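Long-range contacts in intracellular sulfur oxidation protein DsrF (Allochromatium vinosum, PDB 2HY5), which is of unknown function but could be involved in the oxidation of intracellular sulfur, and is assembled with DsrE and DsrH: residues Y10-A15 against V41-D46; R79-R84 against E116-A121; Y21-L26 against S66-T71; Y49-G54 against D96-A101. One frame throughout, in Å; residues are numbered along the deposited sequence.

Interaction 1 (Y10-A15 against V41-D46); sequences YLNRKA and VLFLDD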
# COMPACT_ATOMS: atom_id res chain seq x y z
N TYR B 10 8.32 16.60 -9.51
CA TYR B 10 7.28 15.97 -8.70
C TYR B 10 6.77 14.82 -9.56
O TYR B 10 6.09 15.05 -10.55
CB TYR B 10 6.16 16.96 -8.41
CG TYR B 10 6.57 18.03 -7.43
CD1 TYR B 10 6.45 17.81 -6.06
CD2 TYR B 10 7.12 19.24 -7.86
CE1 TYR B 10 6.86 18.77 -5.14
CE2 TYR B 10 7.53 20.20 -6.94
CZ TYR B 10 7.40 19.96 -5.58
OH TYR B 10 7.80 20.90 -4.66
N LEU B 11 7.13 13.60 -9.18
CA LEU B 11 6.75 12.40 -9.92
C LEU B 11 5.46 11.77 -9.43
O LEU B 11 5.43 11.11 -8.39
CB LEU B 11 7.89 11.38 -9.84
CG LEU B 11 7.70 10.03 -10.54
CD1 LEU B 11 7.53 10.24 -12.03
CD2 LEU B 11 8.91 9.16 -10.26
N ASN B 12 4.39 11.97 -10.20
CA ASN B 12 3.07 11.43 -9.88
C ASN B 12 2.79 10.18 -10.70
O ASN B 12 2.70 10.24 -11.92
CB ASN B 12 2.00 12.49 -10.16
CG ASN B 12 2.05 13.63 -9.19
OD1 ASN B 12 2.03 13.43 -7.98
ND2 ASN B 12 2.13 14.85 -9.71
N ARG B 13 2.62 9.05 -10.02
CA ARG B 13 2.39 7.78 -10.71
C ARG B 13 1.17 6.99 -10.24
O ARG B 13 0.90 5.92 -10.76
CB ARG B 13 3.63 6.89 -10.60
CG ARG B 13 4.86 7.43 -11.32
CD ARG B 13 6.05 6.49 -11.15
NE ARG B 13 5.73 5.13 -11.58
CZ ARG B 13 5.73 4.08 -10.78
NH1 ARG B 13 6.03 4.21 -9.49
NH2 ARG B 13 5.41 2.88 -11.25
N LYS B 14 0.45 7.51 -9.25
CA LYS B 14 -0.71 6.80 -8.73
C LYS B 14 -2.05 7.44 -9.09
O LYS B 14 -2.16 8.66 -9.24
CB LYS B 14 -0.60 6.66 -7.21
CG LYS B 14 0.63 5.88 -6.77
CD LYS B 14 0.70 5.77 -5.26
CE LYS B 14 1.99 5.09 -4.80
NZ LYS B 14 2.11 3.70 -5.32
N ALA B 15 -3.06 6.60 -9.27
CA ALA B 15 -4.39 7.07 -9.61
C ALA B 15 -4.98 7.77 -8.39
O ALA B 15 -4.63 7.45 -7.25
CB ALA B 15 -5.28 5.90 -10.02
N VAL B 41 6.19 19.14 -12.97
CA VAL B 41 5.33 18.10 -12.43
C VAL B 41 5.10 17.11 -13.55
O VAL B 41 4.63 17.48 -14.62
CB VAL B 41 3.98 18.68 -11.97
CG1 VAL B 41 3.16 17.59 -11.30
CG2 VAL B 41 4.22 19.83 -11.02
N LEU B 42 5.46 15.86 -13.31
CA LEU B 42 5.31 14.81 -14.31
C LEU B 42 4.28 13.78 -13.90
O LEU B 42 4.29 13.30 -12.77
CB LEU B 42 6.65 14.11 -14.55
CG LEU B 42 6.63 12.86 -15.45
CD1 LEU B 42 6.22 13.25 -16.86
CD2 LEU B 42 8.01 12.22 -15.46
N PHE B 43 3.38 13.46 -14.83
CA PHE B 43 2.36 12.46 -14.58
C PHE B 43 2.72 11.29 -15.47
O PHE B 43 2.77 11.41 -16.69
CB PHE B 43 0.97 13.00 -14.91
CG PHE B 43 0.55 14.14 -14.03
CD1 PHE B 43 0.98 15.44 -14.30
CD2 PHE B 43 -0.23 13.92 -12.90
CE1 PHE B 43 0.63 16.50 -13.46
CE2 PHE B 43 -0.58 14.96 -12.05
CZ PHE B 43 -0.15 16.26 -12.33
N LEU B 44 3.01 10.16 -14.83
CA LEU B 44 3.41 8.95 -15.52
C LEU B 44 2.61 7.76 -15.01
O LEU B 44 2.12 7.76 -13.88
CB LEU B 44 4.91 8.72 -15.29
CG LEU B 44 5.55 7.40 -15.72
CD1 LEU B 44 5.53 7.29 -17.24
CD2 LEU B 44 6.98 7.33 -15.19
N ASP B 45 2.48 6.73 -15.85
CA ASP B 45 1.73 5.54 -15.47
C ASP B 45 0.34 5.94 -15.00
O ASP B 45 -0.30 6.79 -15.63
CB ASP B 45 2.49 4.76 -14.39
CG ASP B 45 3.81 4.18 -14.90
OD1 ASP B 45 3.85 3.73 -16.06
OD2 ASP B 45 4.80 4.18 -14.14
N ASP B 46 -0.15 5.37 -13.90
CA ASP B 46 -1.49 5.73 -13.44
C ASP B 46 -1.62 7.18 -13.01
O ASP B 46 -2.72 7.67 -12.76
CB ASP B 46 -1.96 4.81 -12.30
CG ASP B 46 -2.45 3.46 -12.80
OD1 ASP B 46 -2.70 3.32 -14.02
OD2 ASP B 46 -2.60 2.54 -11.97
O HOH W 1 -2.51 3.70 -9.23
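Neighbouring strands 7-12 and 38-43 form the beta-alpha-beta unit of a parallel sheet, crossing over through helix 21-32; residues 10-15 and 41-46 are their C-terminal ends and the turns beyond. The backbones are joined by a parallel ladder: Leu-42 N donates to Tyr-10 O, Asn-12 N to Leu-42 O almost along the C=O axis, and Leu-44 N to Asn-12 O with an N-H...O angle of 175°. Side chains pack on both faces of the sheet. Leu-11 and Leu-42 run side by side, each with CG anti to its backbone N, so that Leu-11 CD1 meets Leu-42 CD2 at 4.0 Å. On the other face the compact amide of Asn-12 lies over the Phe-43 ring, planes 33° apart, with Asn-12 ND2 3.6 Å from Phe-43 CE2 and 3.3 Å from Val-41 CG1. Charges gather past the strand ends, where Asp-46 OD2 accepts from Ser-10 of one DsrH chain and Asp-45 OD2 from Ser-19 of another. Arg-13, its chain bent at chi3, forms a salt bridge with Asp-45, gripping it side-on: Arg-13 NE reaches Asp-45 OD2 at 2.9 Å on its anti lone pair, while Arg-13 NH2 meets Asp-45 OD2 at 3.2 Å from above the carboxylate plane.

Interaction 2 (R79-R84 against E116-A121); sequences RIYVDR and EVIDSA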
# COMPACT_ATOMS: atom_id res chain seq x y z
N ARG B 79 5.75 24.19 -15.97
CA ARG B 79 6.07 22.91 -16.58
C ARG B 79 5.30 21.71 -16.02
O ARG B 79 5.63 21.19 -14.96
CB ARG B 79 7.57 22.64 -16.47
CG ARG B 79 8.44 23.70 -17.11
CD ARG B 79 8.07 23.88 -18.58
NE ARG B 79 8.85 24.94 -19.21
CZ ARG B 79 8.67 25.35 -20.46
NH1 ARG B 79 7.74 24.80 -21.22
NH2 ARG B 79 9.43 26.32 -20.96
N ILE B 80 4.28 21.28 -16.76
CA ILE B 80 3.46 20.14 -16.37
C ILE B 80 3.53 19.17 -17.54
O ILE B 80 3.13 19.49 -18.66
CB ILE B 80 2.01 20.57 -16.11
CG1 ILE B 80 1.98 21.53 -14.92
CG2 ILE B 80 1.13 19.36 -15.85
CD1 ILE B 80 0.60 22.04 -14.57
N TYR B 81 4.07 17.98 -17.29
CA TYR B 81 4.23 16.97 -18.33
C TYR B 81 3.42 15.70 -18.12
O TYR B 81 3.22 15.26 -16.99
CB TYR B 81 5.70 16.58 -18.45
CG TYR B 81 6.64 17.75 -18.69
CD1 TYR B 81 7.40 18.29 -17.66
CD2 TYR B 81 6.76 18.30 -19.96
CE1 TYR B 81 8.27 19.35 -17.89
CE2 TYR B 81 7.62 19.36 -20.20
CZ TYR B 81 8.38 19.88 -19.16
OH TYR B 81 9.23 20.93 -19.41
N VAL B 82 3.00 15.11 -19.23
CA VAL B 82 2.22 13.88 -19.21
C VAL B 82 2.84 12.90 -20.20
O VAL B 82 3.04 13.23 -21.36
CB VAL B 82 0.75 14.14 -19.60
CG1 VAL B 82 -0.05 12.85 -19.53
CG2 VAL B 82 0.15 15.19 -18.67
N ASP B 83 3.14 11.69 -19.72
CA ASP B 83 3.76 10.66 -20.55
C ASP B 83 2.80 10.15 -21.62
O ASP B 83 1.76 9.58 -21.31
CB ASP B 83 4.22 9.50 -19.66
CG ASP B 83 4.94 8.42 -20.44
OD1 ASP B 83 5.98 8.72 -21.05
OD2 ASP B 83 4.45 7.26 -20.45
N ARG B 84 3.17 10.31 -22.89
CA ARG B 84 2.28 9.87 -23.97
C ARG B 84 2.03 8.37 -24.00
O ARG B 84 0.93 7.93 -24.33
CB ARG B 84 2.82 10.34 -25.33
CG ARG B 84 3.95 9.52 -25.92
CD ARG B 84 4.52 10.20 -27.16
NE ARG B 84 3.53 10.36 -28.23
CZ ARG B 84 3.23 9.42 -29.13
NH1 ARG B 84 3.85 8.25 -29.09
NH2 ARG B 84 2.32 9.65 -30.06
N GLU B 116 1.60 19.55 -21.18
CA GLU B 116 2.27 19.05 -22.38
C GLU B 116 2.48 17.54 -22.38
O GLU B 116 3.04 16.99 -21.44
CB GLU B 116 3.61 19.75 -22.55
CG GLU B 116 4.43 19.21 -23.70
CD GLU B 116 5.70 20.00 -23.94
OE1 GLU B 116 6.56 20.06 -23.03
OE2 GLU B 116 5.84 20.58 -25.04
N VAL B 117 2.04 16.89 -23.45
CA VAL B 117 2.22 15.46 -23.61
C VAL B 117 3.58 15.23 -24.25
O VAL B 117 3.89 15.81 -25.30
CB VAL B 117 1.10 14.87 -24.50
CG1 VAL B 117 1.35 13.39 -24.74
CG2 VAL B 117 -0.25 15.08 -23.83
N ILE B 118 4.40 14.40 -23.61
CA ILE B 118 5.75 14.12 -24.11
C ILE B 118 6.08 12.64 -24.26
O ILE B 118 5.46 11.78 -23.63
CB ILE B 118 6.81 14.75 -23.19
CG1 ILE B 118 6.64 14.23 -21.76
CG2 ILE B 118 6.71 16.26 -23.26
CD1 ILE B 118 7.77 14.64 -20.81
N ASP B 119 7.08 12.36 -25.08
CA ASP B 119 7.53 11.00 -25.33
C ASP B 119 8.47 10.49 -24.23
O ASP B 119 8.94 11.26 -23.40
CB ASP B 119 8.24 10.91 -26.68
CG ASP B 119 9.55 11.67 -26.70
OD1 ASP B 119 9.53 12.92 -26.77
OD2 ASP B 119 10.61 11.02 -26.62
N SER B 120 8.75 9.19 -24.27
CA SER B 120 9.60 8.55 -23.28
C SER B 120 11.02 9.11 -23.16
O SER B 120 11.56 9.21 -22.06
CB SER B 120 9.67 7.04 -23.55
OG SER B 120 10.18 6.78 -24.84
N ALA B 121 11.62 9.48 -24.29
CA ALA B 121 12.98 10.04 -24.27
C ALA B 121 13.01 11.38 -23.55
O ALA B 121 13.94 11.67 -22.80
CB ALA B 121 13.49 10.20 -25.70
O HOH W 2 6.08 22.17 -21.49
O HOH W 3 9.47 21.57 -22.61
O HOH W 4 5.76 8.36 -23.45
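Strands 79-83 and 116-118 run parallel with a marked twist, their short axes 43° apart, and three bonds lace them: Glu-116 N to Ile-80 O, Val-82 N to Glu-116 O and Ile-118 N to Val-82 O. Arg-84 N extends the series to Ile-118 O at 2.8 Å, although its residue already belongs to helix 84-89. On one face Tyr-81 and Glu-116 point the same way. The carboxylate comes to the ring edge nearly coplanar with it, Glu-116 OE1 lying 3.1 Å from Tyr-81 CE2, and a water links that oxygen to Arg-79 NH1. Strand 115-118 is the outermost on this side of the chain's parallel sheet, which suits a charged side chain such as Glu-116. Ile-118 carries the greasy part of the same face: its CG1 sits in the crowded position between backbone N and carbonyl carbon (chi1 57°), which brings CD1 to 3.7 Å from Tyr-81 CB, while Ile-118 CG2 approaches Tyr-81 CD2 at 3.9 Å. An alanine here would probably loosen the packing against Tyr-81 and against Val-123 and Leu-126 of helix 120-129, since both CD1 and CG2 would be gone. Beyond the strands, Arg-84 uses its aliphatic stem, with CB 3.4 Å from Val-117 CG1 and, farther out, CD 3.6 Å from Asp-119 CA. Both segments pass into helices behind an N-cap aspartate, a short acceptor suited to that position. Asp-83 OD2 is also bonded to Ser-86 OG, and Asp-119 OD2 accepts a weak bond from Ala-121 N at 3.0 Å.

Interaction 3 (Y21-L26 against S66-T71); sequences YAWEAL and SPTYRT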
# COMPACT_ATOMS: atom_id res chain seq x y z
N TYR B 21 -2.15 9.56 -1.98
CA TYR B 21 -0.95 10.09 -2.62
C TYR B 21 -1.15 11.22 -3.62
O TYR B 21 -0.37 12.18 -3.64
CB TYR B 21 -0.16 8.95 -3.27
CG TYR B 21 0.22 7.86 -2.29
CD1 TYR B 21 -0.40 6.61 -2.34
CD2 TYR B 21 1.16 8.09 -1.29
CE1 TYR B 21 -0.10 5.61 -1.41
CE2 TYR B 21 1.47 7.10 -0.35
CZ TYR B 21 0.84 5.86 -0.42
OH TYR B 21 1.12 4.88 0.50
N ALA B 22 -2.19 11.14 -4.45
CA ALA B 22 -2.44 12.19 -5.44
C ALA B 22 -2.72 13.53 -4.77
O ALA B 22 -2.14 14.56 -5.12
CB ALA B 22 -3.61 11.80 -6.34
N TRP B 23 -3.62 13.52 -3.79
CA TRP B 23 -4.00 14.74 -3.10
C TRP B 23 -2.88 15.31 -2.23
O TRP B 23 -2.58 16.51 -2.30
CB TRP B 23 -5.24 14.50 -2.24
CG TRP B 23 -5.57 15.65 -1.34
CD1 TRP B 23 -5.73 15.61 0.02
CD2 TRP B 23 -5.73 17.02 -1.72
NE1 TRP B 23 -5.98 16.87 0.51
CE2 TRP B 23 -5.99 17.76 -0.54
CE3 TRP B 23 -5.68 17.71 -2.94
CZ2 TRP B 23 -6.19 19.14 -0.55
CZ3 TRP B 23 -5.89 19.09 -2.95
CH2 TRP B 23 -6.14 19.79 -1.76
N GLU B 24 -2.24 14.48 -1.42
CA GLU B 24 -1.19 15.00 -0.56
C GLU B 24 0.06 15.38 -1.36
O GLU B 24 0.84 16.22 -0.92
CB GLU B 24 -0.88 14.02 0.58
CG GLU B 24 -2.03 13.96 1.59
CD GLU B 24 -1.71 13.19 2.86
OE1 GLU B 24 -1.08 12.11 2.77
OE2 GLU B 24 -2.10 13.66 3.95
N ALA B 25 0.23 14.79 -2.54
CA ALA B 25 1.36 15.14 -3.39
C ALA B 25 1.10 16.55 -3.92
O ALA B 25 1.99 17.39 -3.95
CB ALA B 25 1.49 14.16 -4.55
N LEU B 26 -0.14 16.79 -4.34
CA LEU B 26 -0.54 18.09 -4.87
C LEU B 26 -0.30 19.17 -3.81
O LEU B 26 0.08 20.29 -4.13
CB LEU B 26 -2.01 18.05 -5.29
CG LEU B 26 -2.61 19.29 -5.98
CD1 LEU B 26 -1.76 19.68 -7.17
CD2 LEU B 26 -4.04 18.97 -6.42
N SER B 66 -10.02 17.70 -7.74
CA SER B 66 -9.54 17.94 -9.10
C SER B 66 -9.38 19.41 -9.47
O SER B 66 -8.43 19.77 -10.17
CB SER B 66 -10.45 17.25 -10.12
OG SER B 66 -11.74 17.83 -10.14
N PRO B 67 -10.29 20.29 -9.02
CA PRO B 67 -10.17 21.71 -9.37
C PRO B 67 -8.80 22.31 -9.02
O PRO B 67 -8.32 23.22 -9.70
CB PRO B 67 -11.30 22.36 -8.59
CG PRO B 67 -12.35 21.29 -8.60
CD PRO B 67 -11.54 20.05 -8.28
N THR B 68 -8.18 21.79 -7.97
CA THR B 68 -6.88 22.30 -7.55
C THR B 68 -5.82 22.18 -8.64
O THR B 68 -4.98 23.07 -8.79
CB THR B 68 -6.40 21.57 -6.29
OG1 THR B 68 -7.36 21.77 -5.24
CG2 THR B 68 -5.05 22.12 -5.84
N TYR B 69 -5.85 21.10 -9.42
CA TYR B 69 -4.87 20.96 -10.49
C TYR B 69 -4.96 22.12 -11.47
O TYR B 69 -3.94 22.57 -12.00
CB TYR B 69 -5.08 19.67 -11.29
CG TYR B 69 -4.79 18.39 -10.53
CD1 TYR B 69 -5.80 17.68 -9.91
CD2 TYR B 69 -3.49 17.91 -10.43
CE1 TYR B 69 -5.54 16.50 -9.21
CE2 TYR B 69 -3.20 16.74 -9.72
CZ TYR B 69 -4.23 16.04 -9.12
OH TYR B 69 -3.96 14.90 -8.41
N ARG B 70 -6.17 22.62 -11.71
CA ARG B 70 -6.34 23.72 -12.65
C ARG B 70 -5.82 25.06 -12.14
O ARG B 70 -5.76 26.03 -12.89
CB ARG B 70 -7.81 23.83 -13.06
CG ARG B 70 -8.29 22.63 -13.87
CD ARG B 70 -9.60 22.92 -14.59
NE ARG B 70 -10.74 23.04 -13.68
CZ ARG B 70 -11.27 22.02 -13.02
NH1 ARG B 70 -10.78 20.80 -13.16
NH2 ARG B 70 -12.31 22.22 -12.22
N THR B 71 -5.42 25.10 -10.87
CA THR B 71 -4.90 26.33 -10.28
C THR B 71 -3.38 26.35 -10.24
O THR B 71 -2.78 27.37 -9.88
CB THR B 71 -5.41 26.52 -8.83
OG1 THR B 71 -4.76 25.56 -7.97
CG2 THR B 71 -6.91 26.33 -8.76
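Leu-26 sets its CD2 methyl squarely over the ring of Tyr-69, 3.9 Å from the centroid and only 5° off the ring normal, a CH-pi contact. CG of the leucine lies anti to the backbone N (chi1 -175°), and with it the two methyls are placed at the Tyr-69 ring. The second methyl, Leu-26 CD1, lies toward one side of the same ring, 4.1 Å from Tyr-69 CE2. The CD2 methyl is shared, for it also presses on Thr-68 CG2 at 3.4 Å, tighter than usual for two carbons. Thr-68 is oriented to serve two neighbours: CG2, anti to the backbone N, meets the leucine, while OG1 comes to the edge of the Trp-23 indole, 3.8 Å from CZ3. This joins helix 21-32, the crossover helix of the first beta-alpha-beta unit, to the long connection between strands 38-43 and 79-83, in which residues 66-71 have helical backbone angles. At the far end of the Tyr-69 ring its OH reaches Ala-22 CB at 3.7 Å; the small alanine leaves room for that hydroxyl, which is hydrogen-bonded to Gln-50 OE1. A serine in place of Tyr-69 would lose the ring under Leu-26 and the reach to Gln-50, and would probably leave the helix poorly packed against this segment. Thr-71 ties up the turn behind, since Thr-68 O accepts from both Thr-71 OG1, at 2.6 Å and on a lone pair, and Thr-71 N. The helix residues turned elsewhere serve the assembly: Glu-24 forms a salt bridge with Arg-85 of a DsrE chain, and Tyr-21 OH is bonded to Glu-9 of that DsrE chain.

Interaction 4 (Y49-G54 against D96-A101); sequences YQLTRG and DLVEIA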
# COMPACT_ATOMS: atom_id res chain seq x y z
N TYR B 49 -4.00 9.52 -14.73
CA TYR B 49 -5.41 9.50 -14.36
C TYR B 49 -5.74 10.65 -13.41
O TYR B 49 -6.91 11.01 -13.23
CB TYR B 49 -5.75 8.16 -13.69
CG TYR B 49 -6.02 7.03 -14.67
CD1 TYR B 49 -5.49 5.76 -14.45
CD2 TYR B 49 -6.84 7.22 -15.78
CE1 TYR B 49 -5.78 4.70 -15.30
CE2 TYR B 49 -7.14 6.17 -16.64
CZ TYR B 49 -6.60 4.92 -16.39
OH TYR B 49 -6.92 3.87 -17.22
N GLN B 50 -4.71 11.22 -12.78
CA GLN B 50 -4.94 12.33 -11.87
C GLN B 50 -5.48 13.56 -12.61
O GLN B 50 -6.12 14.43 -12.01
CB GLN B 50 -3.64 12.71 -11.16
CG GLN B 50 -3.14 11.69 -10.15
CD GLN B 50 -1.92 12.19 -9.40
OE1 GLN B 50 -1.74 13.39 -9.21
NE2 GLN B 50 -1.08 11.27 -8.94
N LEU B 51 -5.23 13.62 -13.91
CA LEU B 51 -5.67 14.77 -14.70
C LEU B 51 -6.92 14.59 -15.55
O LEU B 51 -7.19 15.41 -16.41
CB LEU B 51 -4.53 15.24 -15.61
CG LEU B 51 -3.25 15.73 -14.93
CD1 LEU B 51 -2.24 16.13 -15.99
CD2 LEU B 51 -3.57 16.90 -14.02
N THR B 52 -7.69 13.53 -15.31
CA THR B 52 -8.91 13.33 -16.10
C THR B 52 -9.92 14.44 -15.84
O THR B 52 -10.00 14.97 -14.73
CB THR B 52 -9.58 11.97 -15.80
OG1 THR B 52 -9.92 11.90 -14.41
CG2 THR B 52 -8.64 10.82 -16.14
N ARG B 53 -10.68 14.78 -16.87
CA ARG B 53 -11.68 15.83 -16.75
C ARG B 53 -13.02 15.23 -16.35
O ARG B 53 -13.27 14.04 -16.53
CB ARG B 53 -11.81 16.57 -18.08
CG ARG B 53 -12.36 15.71 -19.21
CD ARG B 53 -12.09 16.31 -20.59
NE ARG B 53 -12.58 17.67 -20.74
CZ ARG B 53 -11.88 18.76 -20.43
NH1 ARG B 53 -10.65 18.65 -19.95
NH2 ARG B 53 -12.41 19.97 -20.61
N GLY B 54 -13.88 16.07 -15.77
CA GLY B 54 -15.21 15.62 -15.38
C GLY B 54 -15.36 14.69 -14.19
O GLY B 54 -16.32 13.92 -14.12
N ASP B 96 -8.90 13.98 -22.99
CA ASP B 96 -9.49 13.42 -21.77
C ASP B 96 -8.97 14.10 -20.52
O ASP B 96 -9.46 13.85 -19.41
CB ASP B 96 -9.18 11.92 -21.67
CG ASP B 96 -9.90 11.09 -22.71
OD1 ASP B 96 -9.22 10.49 -23.56
OD2 ASP B 96 -11.15 11.05 -22.66
N LEU B 97 -7.98 14.97 -20.68
CA LEU B 97 -7.38 15.65 -19.55
C LEU B 97 -7.85 17.08 -19.38
O LEU B 97 -8.33 17.71 -20.33
CB LEU B 97 -5.86 15.63 -19.70
CG LEU B 97 -5.28 14.26 -20.04
CD1 LEU B 97 -3.79 14.38 -20.26
CD2 LEU B 97 -5.58 13.27 -18.91
N VAL B 98 -7.71 17.60 -18.17
CA VAL B 98 -8.11 18.96 -17.88
C VAL B 98 -7.06 19.91 -18.45
O VAL B 98 -5.91 19.52 -18.69
CB VAL B 98 -8.21 19.22 -16.36
CG1 VAL B 98 -9.25 18.30 -15.73
CG2 VAL B 98 -6.84 19.03 -15.71
N GLU B 99 -7.47 21.15 -18.68
CA GLU B 99 -6.55 22.16 -19.18
C GLU B 99 -6.10 22.95 -17.96
O GLU B 99 -6.88 23.18 -17.04
CB GLU B 99 -7.25 23.08 -20.17
CG GLU B 99 -7.70 22.38 -21.44
CD GLU B 99 -8.31 23.35 -22.44
OE1 GLU B 99 -9.36 23.95 -22.13
OE2 GLU B 99 -7.74 23.50 -23.54
N ILE B 100 -4.83 23.34 -17.95
CA ILE B 100 -4.29 24.11 -16.85
C ILE B 100 -3.72 25.40 -17.42
O ILE B 100 -2.71 25.39 -18.13
CB ILE B 100 -3.19 23.32 -16.11
CG1 ILE B 100 -3.80 22.04 -15.52
CG2 ILE B 100 -2.54 24.18 -15.03
CD1 ILE B 100 -2.79 21.14 -14.81
N ALA B 101 -4.37 26.51 -17.09
CA ALA B 101 -3.96 27.83 -17.58
C ALA B 101 -2.75 28.39 -16.86
O ALA B 101 -2.43 28.00 -15.74
CB ALA B 101 -5.13 28.80 -17.47
O HOH W 5 -10.33 21.71 -18.51
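A single backbone bridge, Thr-52 with Leu-97, joins two loops of the alpha/beta fold, one following strand 38-43 and the other following helix 84-89. On either side of it a hydrogen bond pins the chains together: Val-98 N donates to Leu-51 O nearly along the C=O axis, and Arg-53 N to Asp-96 O at 3.0 Å. Leu-51 and Arg-53 then go separate ways. Leu-51, with CG beside the backbone N, faces apolar side chains: its CB rests 4.0 Å from Leu-97 CD2, and its CD2 methyl is 4.3 Å from Val-98 CG2 and 4.4 Å from Ile-100 CD1. Branched aliphatic groups suit this place, because Leu-51 and Leu-97 also lie on Val-82, and Ile-100 on Ile-80, both of strand 79-83. The two methyls of Val-98 divide the work: with CG2 turned to Leu-51, CG1 meets Arg-53 CB at 3.9 Å. Arg-53 lies at the exposed side of the contact. The CG of Arg-53 takes the crowded position between backbone N and carbonyl carbon (chi1 65°), which folds the stem along the opposing backbone, this CG 3.5 Å from Asp-96 O. A bend at chi3 brings the guanidinium round so that its edge faces the backbone of Leu-97 and Val-98. Two polar groups turn outward to DsrH: Thr-52 OG1 bonds to Arg-69 O of DsrH, and Asp-96 OD2, whose companion OD1 accepts from Thr-93 N, makes a salt bridge with Arg-75 of DsrH. Beyond the guanidinium, a water accepts from Glu-99 N at 2.9 Å and, weakly, from Arg-53 NH1 at 3.4 Å.

Interactions 1 and 2 lie in one parallel sheet, where strands 38-43 and 79-83 are neighbours; their centres are about 11 Å apart and Tyr-81 is bonded through its backbone to Val-41 and Phe-43. Interaction 1 closes before interaction 2 opens. Interactions 3 and 4 gather helix and loop segments beside that sheet, with Tyr-69 and Leu-51 both packing on Phe-43. Gln-50 links three contacts, binding Lys-14 O and Tyr-69 OH. Along the chain interaction 3 alternates with 1 and with 4, and 4 with 2, so the segments interlace into one compact unit. Interactions 2 and 3 are the most distant, with centres about 18 Å apart, on opposite sides of the chain's centre.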